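Local coordinates for protein N-acetylgalactosaminyltransferase 7 (Homo sapiens, PDB 6IWR) that belongs to a glycosyltransferase family and combines a GT-A-fold glycosyltransferase domain, with manganese bound, and a ricin-type beta-trefoil lectin domain, at residues A[294-302]-A[355-363]; A[147-158]-A[231-242]. All coordinates share one frame; numbering follows the deposited sequence.

Overall arrangement
Along the chain contact 2 is completed before contact 1 begins. It pairs strands 149-155 and 236-240 in the mixed GT-A sheet, while contact 1 sets the tip of hairpin 292-296/302-306 against helix 355-365. Their centres are 22 Å apart and their nearest atoms about 8 Å, so they do not touch. Indirect links join them: Arg224 pairs with Glu355 and accepts Tyr239 OH at its carbonyl, and helix 336-342 packs on Ile359, Leu237 and Tyr239. Contact 2 leads to the metal-bearing end of the sheet, the side chain of Asp241 being about 3 Å from the manganese ion; contact 1 is a packed hairpin-helix junction, the side chain of Trp302 about 11 Å from the manganese ion.

Contact 1 of 2, residues A[294-302]-A[355-363]; sequences GAWDWSMLW and ENFEISYKI
Tyr361 reaches from the helix to the face of the Trp296 indole, its OH lying 3.4 Å above the ring plane and over the centre. The rings are almost perpendicular (86°), an edge-to-face pair whose nearest atoms, Trp296 CH2 and Tyr361 CE1, are 3.5 Å apart. One helical turn earlier, Phe357 lies at the centre of the contact, touched by Trp296, Met300 and Trp302. Trp296 turns an edge toward its face in an offset version of the same geometry, centroids 5.8 Å apart. Met300 runs past the Phe357 ring, CG anti to the backbone N (chi1 -161°), so that CG and SD both lie beside CD2; the sulfur is 4.7 Å from the ring centroid, an oblique Met-aromatic contact. The chain then bends, bringing Met300 CE to the rim of Tyr361. The Trp302 backbone, N and CA, meets the Phe357 rim, and Phe357 CE1 lies at the edge of the Trp302 indole, 4.1 Å from CE3, while Asn356 ND2 sits 3.4 Å above the phenyl centre and is hydrogen-bonded to Met327 O.

Behind them, a type I turn from Asp297 to Met300 presents the methionine. Asp297 OD1 holds that turn, accepting from Ser299 OG, Ser299 N and Leu301 N, each well out of the carboxylate plane, the two Ser299 donors on one side and Leu301 N on the other; the Ser299 N bond makes an Asx turn. Farther out, Trp413 meets both Trp296 and Tyr361, and helix 400-412 packs on Met300. This aromatic cluster with a Met-aromatic flank fastens a beta-hairpin tip to a helix in the protein interior.

Contact 2 of 2, residues A[147-158]-A[231-242]; sequences LTSSVVIVFHNE and AKLGQVLIYLDA
Thr148 and Gln235 grip each other twice at the start of this strand pair. Gln235 OE1 takes the Thr148 N-H at 2.7 Å, in the amide plane and on a lone pair, while Gln235 N donates to Thr148 OG1 at 3.0 Å. The threonine hydroxyl can do this because chi1 (64°) sets OG1 between its own N and carbonyl carbon. A water that donates to Leu233 O also touches Thr148 OG1. Ser150 OG receives only a weak bond from Gly234 N, its stronger partner being Glu181.

Backbone bonds carry the rest in parallel register. Val236 N donates to Thr148 O; Ser150 and Val152 then each use both N and O, bonding to Val236 and Ile238, then to Ile238 and Leu240. Ile238 N to Ser150 O, at 2.9 Å, is nearly straight (170°).

Apolar contacts line both faces. Val152 CG1 packs against Ala231 CB at 3.9 Å and Leu237 CD2 at 4.0 Å, on the face where helix 336-342 meets Leu237 and Tyr239. On the other, Ile153 CG1 meets Leu240 CB beneath helix 160-173, and Ile153 CG2 lies 3.6 Å from Ala242 CB.

Strand 149-155 also pairs with 179-186, placing it centrally in the parallel, Rossmann-like part of the mixed GT-A sheet. Strand 236-240 runs out into Asp241, hydrogen-bonded to His380, close to manganese and the first residue of the DXH motif of this family.

Contact 1 of 2, residues A[294-302]-A[355-363]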
loop_
_atom_site.group_PDB
_atom_site.type_symbol
_atom_site.label_atom_id
_atom_site.label_comp_id
_atom_site.label_asym_id
_atom_site.label_seq_id
_atom_site.Cartn_x
_atom_site.Cartn_y
_atom_site.Cartn_z
ATOM N N GLY A 294 -22.561 -10.150 12.880
ATOM C CA GLY A 294 -22.100 -10.024 11.502
ATOM C C GLY A 294 -23.119 -9.302 10.630
ATOM O O GLY A 294 -24.333 -9.494 10.767
ATOM N N ALA A 295 -22.606 -8.495 9.709
ATOM C CA ALA A 295 -23.422 -7.601 8.906
ATOM C C ALA A 295 -22.727 -7.402 7.558
ATOM O O ALA A 295 -21.797 -8.134 7.204
ATOM C CB ALA A 295 -23.662 -6.285 9.661
ATOM N N TRP A 296 -23.175 -6.392 6.814
ATOM C CA TRP A 296 -22.663 -6.098 5.487
ATOM C C TRP A 296 -23.129 -4.701 5.116
ATOM O O TRP A 296 -24.099 -4.196 5.674
ATOM C CB TRP A 296 -23.165 -7.122 4.466
ATOM C CG TRP A 296 -24.647 -7.157 4.428
ATOM C CD1 TRP A 296 -25.460 -6.359 3.680
ATOM C CD2 TRP A 296 -25.510 -8.006 5.196
ATOM N NE1 TRP A 296 -26.777 -6.657 3.927
ATOM C CE2 TRP A 296 -26.842 -7.666 4.853
ATOM C CE3 TRP A 296 -25.288 -9.021 6.133
ATOM C CZ2 TRP A 296 -27.950 -8.299 5.421
ATOM C CZ3 TRP A 296 -26.386 -9.656 6.695
ATOM C CH2 TRP A 296 -27.705 -9.292 6.332
ATOM N N ASP A 297 -22.418 -4.075 4.180
ATOM C CA ASP A 297 -22.898 -2.871 3.513
ATOM C C ASP A 297 -23.557 -3.303 2.199
ATOM O O ASP A 297 -23.579 -4.488 1.862
ATOM C CB ASP A 297 -21.756 -1.854 3.338
ATOM C CG ASP A 297 -20.724 -2.269 2.277
ATOM O OD1 ASP A 297 -21.035 -3.116 1.410
ATOM O OD2 ASP A 297 -19.584 -1.727 2.303
ATOM N N TRP A 298 -24.074 -2.355 1.426
ATOM C CA TRP A 298 -24.899 -2.705 0.275
ATOM C C TRP A 298 -24.098 -3.009 -0.991
ATOM O O TRP A 298 -24.694 -3.303 -2.038
ATOM C CB TRP A 298 -25.933 -1.601 0.067
ATOM C CG TRP A 298 -26.685 -1.512 1.339
ATOM C CD1 TRP A 298 -26.563 -0.561 2.319
ATOM C CD2 TRP A 298 -27.598 -2.489 1.845
ATOM N NE1 TRP A 298 -27.384 -0.869 3.384
ATOM C CE2 TRP A 298 -28.024 -2.048 3.115
ATOM C CE3 TRP A 298 -28.102 -3.698 1.341
ATOM C CZ2 TRP A 298 -28.925 -2.760 3.876
ATOM C CZ3 TRP A 298 -29.016 -4.401 2.097
ATOM C CH2 TRP A 298 -29.410 -3.939 3.355
ATOM N N SER A 299 -22.772 -2.970 -0.910
ATOM C CA SER A 299 -21.917 -3.636 -1.885
ATOM C C SER A 299 -21.633 -5.075 -1.486
ATOM O O SER A 299 -20.973 -5.806 -2.239
ATOM C CB SER A 299 -20.601 -2.878 -2.059
ATOM O OG SER A 299 -20.223 -2.284 -0.839
ATOM N N MET A 300 -22.141 -5.480 -0.322
ATOM C CA MET A 300 -22.005 -6.826 0.217
ATOM C C MET A 300 -20.594 -7.096 0.735
ATOM O O MET A 300 -20.118 -8.228 0.695
ATOM C CB MET A 300 -22.416 -7.896 -0.794
ATOM C CG MET A 300 -22.728 -9.213 -0.104
ATOM S SD MET A 300 -23.253 -10.590 -1.144
ATOM C CE MET A 300 -25.019 -10.559 -0.963
ATOM N N LEU A 301 -19.918 -6.065 1.226
ATOM C CA LEU A 301 -18.691 -6.260 1.975
ATOM C C LEU A 301 -19.020 -6.594 3.426
ATOM O O LEU A 301 -19.879 -5.960 4.052
ATOM C CB LEU A 301 -17.812 -5.016 1.912
ATOM C CG LEU A 301 -17.399 -4.662 0.487
ATOM C CD1 LEU A 301 -16.451 -3.486 0.545
ATOM C CD2 LEU A 301 -16.800 -5.880 -0.252
ATOM N N TRP A 302 -18.332 -7.601 3.945
ATOM C CA TRP A 302 -18.480 -8.016 5.326
ATOM C C TRP A 302 -18.208 -6.866 6.292
ATOM O O TRP A 302 -17.238 -6.129 6.128
ATOM C CB TRP A 302 -17.511 -9.169 5.575
ATOM C CG TRP A 302 -17.298 -9.469 6.987
ATOM C CD1 TRP A 302 -16.224 -9.105 7.751
ATOM C CD2 TRP A 302 -18.181 -10.193 7.843
ATOM N NE1 TRP A 302 -16.392 -9.569 9.028
ATOM C CE2 TRP A 302 -17.588 -10.236 9.111
ATOM C CE3 TRP A 302 -19.418 -10.817 7.657
ATOM C CZ2 TRP A 302 -18.182 -10.871 10.186
ATOM C CZ3 TRP A 302 -20.008 -11.446 8.732
ATOM C CH2 TRP A 302 -19.388 -11.468 9.979
ATOM N N GLU A 355 -20.194 -16.739 -0.185
ATOM C CA GLU A 355 -20.803 -17.955 0.312
ATOM C C GLU A 355 -21.290 -17.735 1.715
ATOM O O GLU A 355 -22.268 -18.300 2.122
ATOM C CB GLU A 355 -19.851 -19.146 0.301
ATOM C CG GLU A 355 -18.439 -18.827 -0.090
ATOM C CD GLU A 355 -17.623 -18.305 1.050
ATOM O OE1 GLU A 355 -17.645 -18.908 2.126
ATOM O OE2 GLU A 355 -16.946 -17.292 0.853
ATOM N N ASN A 356 -20.549 -16.956 2.479
ATOM C CA ASN A 356 -20.882 -16.736 3.864
ATOM C C ASN A 356 -22.236 -16.081 3.989
ATOM O O ASN A 356 -23.012 -16.405 4.856
ATOM C CB ASN A 356 -19.810 -15.886 4.540
ATOM C CG ASN A 356 -19.635 -14.532 3.896
ATOM O OD1 ASN A 356 -19.371 -14.433 2.724
ATOM N ND2 ASN A 356 -19.770 -13.493 4.674
ATOM N N PHE A 357 -22.490 -15.128 3.120
ATOM C CA PHE A 357 -23.774 -14.482 3.022
ATOM C C PHE A 357 -24.896 -15.385 2.536
ATOM O O PHE A 357 -25.972 -15.357 3.067
ATOM C CB PHE A 357 -23.652 -13.239 2.163
ATOM C CG PHE A 357 -22.731 -12.215 2.732
ATOM C CD1 PHE A 357 -22.891 -11.772 4.016
ATOM C CD2 PHE A 357 -21.705 -11.699 1.982
ATOM C CE1 PHE A 357 -22.046 -10.832 4.544
ATOM C CE2 PHE A 357 -20.857 -10.760 2.502
ATOM C CZ PHE A 357 -21.028 -10.326 3.784
ATOM N N GLU A 358 -24.610 -16.204 1.539
ATOM C CA GLU A 358 -25.592 -17.088 0.953
ATOM C C GLU A 358 -26.144 -18.135 1.918
ATOM O O GLU A 358 -27.343 -18.331 1.977
ATOM C CB GLU A 358 -24.968 -17.789 -0.243
ATOM C CG GLU A 358 -25.966 -18.375 -1.209
ATOM C CD GLU A 358 -25.974 -19.879 -1.224
ATOM O OE1 GLU A 358 -25.006 -20.486 -0.784
ATOM O OE2 GLU A 358 -26.963 -20.453 -1.675
ATOM N N ILE A 359 -25.271 -18.770 2.692
ATOM C CA ILE A 359 -25.691 -19.725 3.711
ATOM C C ILE A 359 -26.404 -19.013 4.850
ATOM O O ILE A 359 -27.379 -19.546 5.399
ATOM C CB ILE A 359 -24.476 -20.545 4.198
ATOM C CG1 ILE A 359 -24.914 -21.746 5.038
ATOM C CG2 ILE A 359 -23.538 -19.684 5.025
ATOM C CD1 ILE A 359 -25.619 -22.799 4.273
ATOM N N SER A 360 -25.962 -17.796 5.208
ATOM C CA SER A 360 -26.669 -17.013 6.231
ATOM C C SER A 360 -28.112 -16.720 5.824
ATOM O O SER A 360 -29.047 -16.990 6.588
ATOM C CB SER A 360 -25.942 -15.700 6.507
ATOM O OG SER A 360 -24.624 -15.927 6.948
ATOM N N TYR A 361 -28.318 -16.130 4.641
ATOM C CA TYR A 361 -29.685 -15.844 4.214
ATOM C C TYR A 361 -30.508 -17.133 4.134
ATOM O O TYR A 361 -31.608 -17.198 4.693
ATOM C CB TYR A 361 -29.695 -15.079 2.885
ATOM C CG TYR A 361 -28.807 -13.847 2.879
ATOM C CD1 TYR A 361 -28.771 -12.987 3.963
ATOM C CD2 TYR A 361 -27.991 -13.564 1.787
ATOM C CE1 TYR A 361 -27.958 -11.872 3.957
ATOM C CE2 TYR A 361 -27.172 -12.459 1.762
ATOM C CZ TYR A 361 -27.152 -11.610 2.845
ATOM O OH TYR A 361 -26.319 -10.503 2.830
ATOM N N LYS A 362 -29.974 -18.189 3.494
ATOM C CA LYS A 362 -30.693 -19.471 3.474
ATOM C C LYS A 362 -31.155 -19.879 4.873
ATOM O O LYS A 362 -32.329 -20.219 5.082
ATOM C CB LYS A 362 -29.834 -20.598 2.878
ATOM C CG LYS A 362 -29.736 -20.568 1.378
ATOM C CD LYS A 362 -29.550 -21.941 0.769
ATOM C CE LYS A 362 -28.088 -22.330 0.692
ATOM N NZ LYS A 362 -27.761 -22.919 -0.628
ATOM N N ILE A 363 -30.233 -19.893 5.842
ATOM C CA ILE A 363 -30.597 -20.395 7.161
ATOM C C ILE A 363 -31.729 -19.557 7.744
ATOM O O ILE A 363 -32.730 -20.082 8.257
ATOM C CB ILE A 363 -29.382 -20.402 8.095
ATOM C CG1 ILE A 363 -28.408 -21.480 7.674
ATOM C CG2 ILE A 363 -29.835 -20.598 9.514
ATOM C CD1 ILE A 363 -27.110 -21.442 8.459
#

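Contact 2 of 2, residues A[147-158]-A[231-242]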
loop_
_atom_site.group_PDB
_atom_site.type_symbol
_atom_site.label_atom_id
_atom_site.label_comp_id
_atom_site.label_asym_id
_atom_site.label_seq_id
_atom_site.Cartn_x
_atom_site.Cartn_y
_atom_site.Cartn_z
ATOM N N LEU A 147 -24.283 -33.869 20.109
ATOM C CA LEU A 147 -24.007 -34.487 18.826
ATOM C C LEU A 147 -22.517 -34.673 18.626
ATOM O O LEU A 147 -21.728 -33.897 19.112
ATOM C CB LEU A 147 -24.514 -33.593 17.707
ATOM C CG LEU A 147 -25.911 -33.638 17.098
ATOM C CD1 LEU A 147 -26.808 -34.686 17.698
ATOM C CD2 LEU A 147 -26.576 -32.283 17.147
ATOM N N THR A 148 -22.131 -35.701 17.893
ATOM C CA THR A 148 -20.742 -35.855 17.474
ATOM C C THR A 148 -20.422 -34.913 16.303
ATOM O O THR A 148 -21.314 -34.332 15.687
ATOM C CB THR A 148 -20.476 -37.292 17.064
ATOM O OG1 THR A 148 -21.270 -37.601 15.907
ATOM C CG2 THR A 148 -20.842 -38.248 18.201
ATOM N N SER A 149 -19.138 -34.767 15.970
ATOM C CA SER A 149 -18.780 -33.860 14.882
ATOM C C SER A 149 -17.639 -34.390 14.027
ATOM O O SER A 149 -16.685 -35.007 14.527
ATOM C CB SER A 149 -18.390 -32.462 15.412
ATOM O OG SER A 149 -19.497 -31.830 16.029
ATOM N N SER A 150 -17.729 -34.113 12.731
ATOM C CA SER A 150 -16.574 -34.165 11.843
ATOM C C SER A 150 -16.039 -32.743 11.706
ATOM O O SER A 150 -16.779 -31.854 11.270
ATOM C CB SER A 150 -16.979 -34.733 10.480
ATOM O OG SER A 150 -17.499 -36.060 10.594
ATOM N N VAL A 151 -14.796 -32.490 12.106
ATOM C CA VAL A 151 -14.211 -31.193 11.774
ATOM C C VAL A 151 -13.521 -31.330 10.423
ATOM O O VAL A 151 -12.745 -32.269 10.195
ATOM C CB VAL A 151 -13.253 -30.657 12.870
ATOM C CG1 VAL A 151 -13.708 -31.004 14.286
ATOM C CG2 VAL A 151 -11.806 -31.059 12.652
ATOM N N VAL A 152 -13.838 -30.428 9.499
ATOM C CA VAL A 152 -13.225 -30.442 8.180
ATOM C C VAL A 152 -12.383 -29.186 8.045
ATOM O O VAL A 152 -12.824 -28.090 8.406
ATOM C CB VAL A 152 -14.265 -30.565 7.050
ATOM C CG1 VAL A 152 -15.554 -31.236 7.555
ATOM C CG2 VAL A 152 -14.558 -29.271 6.508
ATOM N N ILE A 153 -11.149 -29.372 7.598
ATOM C CA ILE A 153 -10.181 -28.311 7.375
ATOM C C ILE A 153 -9.810 -28.391 5.903
ATOM O O ILE A 153 -9.216 -29.383 5.457
ATOM C CB ILE A 153 -8.932 -28.465 8.257
ATOM C CG1 ILE A 153 -9.296 -28.459 9.727
ATOM C CG2 ILE A 153 -7.925 -27.343 7.981
ATOM C CD1 ILE A 153 -8.191 -28.956 10.563
ATOM N N VAL A 154 -10.175 -27.376 5.155
ATOM C CA VAL A 154 -9.761 -27.239 3.770
ATOM C C VAL A 154 -8.441 -26.485 3.759
ATOM O O VAL A 154 -8.303 -25.452 4.418
ATOM C CB VAL A 154 -10.842 -26.508 2.955
ATOM C CG1 VAL A 154 -10.335 -26.197 1.546
ATOM C CG2 VAL A 154 -12.128 -27.328 2.946
ATOM N N PHE A 155 -7.447 -27.006 3.055
ATOM C CA PHE A 155 -6.183 -26.301 2.999
ATOM C C PHE A 155 -5.654 -26.278 1.575
ATOM O O PHE A 155 -6.005 -27.115 0.735
ATOM C CB PHE A 155 -5.152 -26.909 3.963
ATOM C CG PHE A 155 -4.619 -28.238 3.536
ATOM C CD1 PHE A 155 -3.488 -28.321 2.731
ATOM C CD2 PHE A 155 -5.226 -29.404 3.968
ATOM C CE1 PHE A 155 -2.975 -29.541 2.344
ATOM C CE2 PHE A 155 -4.720 -30.644 3.580
ATOM C CZ PHE A 155 -3.598 -30.711 2.753
ATOM N N HIS A 156 -4.825 -25.266 1.313
ATOM C CA HIS A 156 -4.090 -25.149 0.054
ATOM C C HIS A 156 -2.717 -24.587 0.394
ATOM O O HIS A 156 -2.610 -23.436 0.823
ATOM C CB HIS A 156 -4.834 -24.255 -0.948
ATOM C CG HIS A 156 -4.051 -23.942 -2.190
ATOM N ND1 HIS A 156 -4.010 -24.786 -3.282
ATOM C CD2 HIS A 156 -3.273 -22.879 -2.507
ATOM C CE1 HIS A 156 -3.231 -24.263 -4.211
ATOM N NE2 HIS A 156 -2.776 -23.105 -3.767
ATOM N N ASN A 157 -1.677 -25.399 0.228
ATOM C CA ASN A 157 -0.292 -24.950 0.352
ATOM C C ASN A 157 0.032 -24.397 1.733
ATOM O O ASN A 157 1.008 -23.659 1.893
ATOM C CB ASN A 157 0.046 -23.920 -0.723
ATOM C CG ASN A 157 0.364 -24.568 -2.055
ATOM O OD1 ASN A 157 0.446 -25.805 -2.161
ATOM N ND2 ASN A 157 0.560 -23.747 -3.080
ATOM N N GLU A 158 -0.746 -24.784 2.741
ATOM C CA GLU A 158 -0.527 -24.303 4.097
ATOM C C GLU A 158 0.846 -24.716 4.620
ATOM O O GLU A 158 1.392 -25.764 4.257
ATOM C CB GLU A 158 -1.621 -24.842 5.015
ATOM C CG GLU A 158 -1.637 -24.233 6.398
ATOM C CD GLU A 158 -2.162 -22.795 6.406
ATOM O OE1 GLU A 158 -2.876 -22.394 5.450
ATOM O OE2 GLU A 158 -1.850 -22.066 7.379
ATOM N N ALA A 231 -16.858 -36.201 4.516
ATOM C CA ALA A 231 -16.770 -36.248 5.974
ATOM C C ALA A 231 -18.122 -36.748 6.443
ATOM O O ALA A 231 -19.051 -35.970 6.640
ATOM C CB ALA A 231 -16.428 -34.898 6.576
ATOM N N LYS A 232 -18.222 -38.061 6.616
ATOM C CA LYS A 232 -19.509 -38.726 6.719
ATOM C C LYS A 232 -19.851 -39.200 8.120
ATOM O O LYS A 232 -21.024 -39.485 8.378
ATOM C CB LYS A 232 -19.540 -39.937 5.794
ATOM C CG LYS A 232 -19.243 -39.629 4.369
ATOM C CD LYS A 232 -18.770 -40.887 3.713
ATOM C CE LYS A 232 -19.109 -40.914 2.252
ATOM N NZ LYS A 232 -19.716 -42.253 1.983
ATOM N N LEU A 233 -18.862 -39.277 9.024
ATOM C CA LEU A 233 -19.028 -39.928 10.322
ATOM C C LEU A 233 -19.745 -39.064 11.359
ATOM O O LEU A 233 -20.423 -39.597 12.240
ATOM C CB LEU A 233 -17.670 -40.303 10.871
ATOM C CG LEU A 233 -16.996 -41.588 10.453
ATOM C CD1 LEU A 233 -17.525 -42.093 9.137
ATOM C CD2 LEU A 233 -15.511 -41.329 10.390
ATOM N N GLY A 234 -19.556 -37.754 11.343
ATOM C CA GLY A 234 -20.058 -36.949 12.427
ATOM C C GLY A 234 -21.498 -36.502 12.232
ATOM O O GLY A 234 -22.048 -36.372 11.141
ATOM N N GLN A 235 -22.159 -36.248 13.340
ATOM C CA GLN A 235 -23.496 -35.714 13.210
ATOM C C GLN A 235 -23.485 -34.246 12.798
ATOM O O GLN A 235 -24.345 -33.831 12.012
ATOM C CB GLN A 235 -24.251 -35.922 14.517
ATOM C CG GLN A 235 -24.388 -37.391 14.888
ATOM C CD GLN A 235 -24.922 -37.593 16.287
ATOM O OE1 GLN A 235 -24.403 -37.008 17.244
ATOM N NE2 GLN A 235 -25.975 -38.417 16.418
ATOM N N VAL A 236 -22.533 -33.437 13.284
ATOM C CA VAL A 236 -22.452 -32.066 12.800
ATOM C C VAL A 236 -21.108 -31.860 12.127
ATOM O O VAL A 236 -20.105 -32.475 12.500
ATOM C CB VAL A 236 -22.698 -30.995 13.894
ATOM C CG1 VAL A 236 -23.442 -31.572 15.088
ATOM C CG2 VAL A 236 -21.437 -30.246 14.278
ATOM N N LEU A 237 -21.111 -31.023 11.085
ATOM C CA LEU A 237 -19.889 -30.551 10.448
ATOM C C LEU A 237 -19.387 -29.304 11.164
ATOM O O LEU A 237 -20.166 -28.392 11.441
ATOM C CB LEU A 237 -20.137 -30.237 8.977
ATOM C CG LEU A 237 -20.581 -31.417 8.109
ATOM C CD1 LEU A 237 -21.147 -30.910 6.796
ATOM C CD2 LEU A 237 -19.365 -32.352 7.876
ATOM N N ILE A 238 -18.101 -29.277 11.500
ATOM C CA ILE A 238 -17.472 -28.077 12.033
ATOM C C ILE A 238 -16.374 -27.705 11.057
ATOM O O ILE A 238 -15.381 -28.430 10.937
ATOM C CB ILE A 238 -16.898 -28.268 13.444
ATOM C CG1 ILE A 238 -17.943 -28.854 14.400
ATOM C CG2 ILE A 238 -16.364 -26.903 13.980
ATOM C CD1 ILE A 238 -17.502 -28.869 15.852
ATOM N N TYR A 239 -16.544 -26.581 10.366
ATOM C CA TYR A 239 -15.509 -26.087 9.471
ATOM C C TYR A 239 -14.516 -25.210 10.225
ATOM O O TYR A 239 -14.897 -24.426 11.100
ATOM C CB TYR A 239 -16.139 -25.306 8.310
ATOM C CG TYR A 239 -16.870 -26.196 7.353
ATOM C CD1 TYR A 239 -16.206 -26.773 6.282
ATOM C CD2 TYR A 239 -18.223 -26.483 7.538
ATOM C CE1 TYR A 239 -16.870 -27.629 5.394
ATOM C CE2 TYR A 239 -18.899 -27.329 6.671
ATOM C CZ TYR A 239 -18.215 -27.910 5.596
ATOM O OH TYR A 239 -18.866 -28.765 4.720
ATOM N N LEU A 240 -13.238 -25.338 9.854
ATOM C CA LEU A 240 -12.110 -24.644 10.469
ATOM C C LEU A 240 -11.087 -24.281 9.401
ATOM O O LEU A 240 -10.725 -25.137 8.592
ATOM C CB LEU A 240 -11.437 -25.539 11.522
ATOM C CG LEU A 240 -11.597 -25.241 13.017
ATOM C CD1 LEU A 240 -12.842 -24.471 13.271
ATOM C CD2 LEU A 240 -11.606 -26.528 13.807
ATOM N N ASP A 241 -10.612 -23.025 9.411
ATOM C CA ASP A 241 -9.481 -22.597 8.573
ATOM C C ASP A 241 -8.276 -23.501 8.867
ATOM O O ASP A 241 -8.181 -24.124 9.924
ATOM C CB ASP A 241 -9.102 -21.105 8.831
ATOM C CG ASP A 241 -9.536 -20.123 7.683
ATOM O OD1 ASP A 241 -10.632 -20.386 7.133
ATOM O OD2 ASP A 241 -8.808 -19.093 7.353
ATOM N N ALA A 242 -7.333 -23.573 7.930
ATOM C CA ALA A 242 -6.157 -24.391 8.211
ATOM C C ALA A 242 -5.121 -23.671 9.081
ATOM O O ALA A 242 -4.013 -24.185 9.269
ATOM C CB ALA A 242 -5.521 -24.871 6.907
HETATM O O HOH W 1 -20.140 -40.543 15.002
#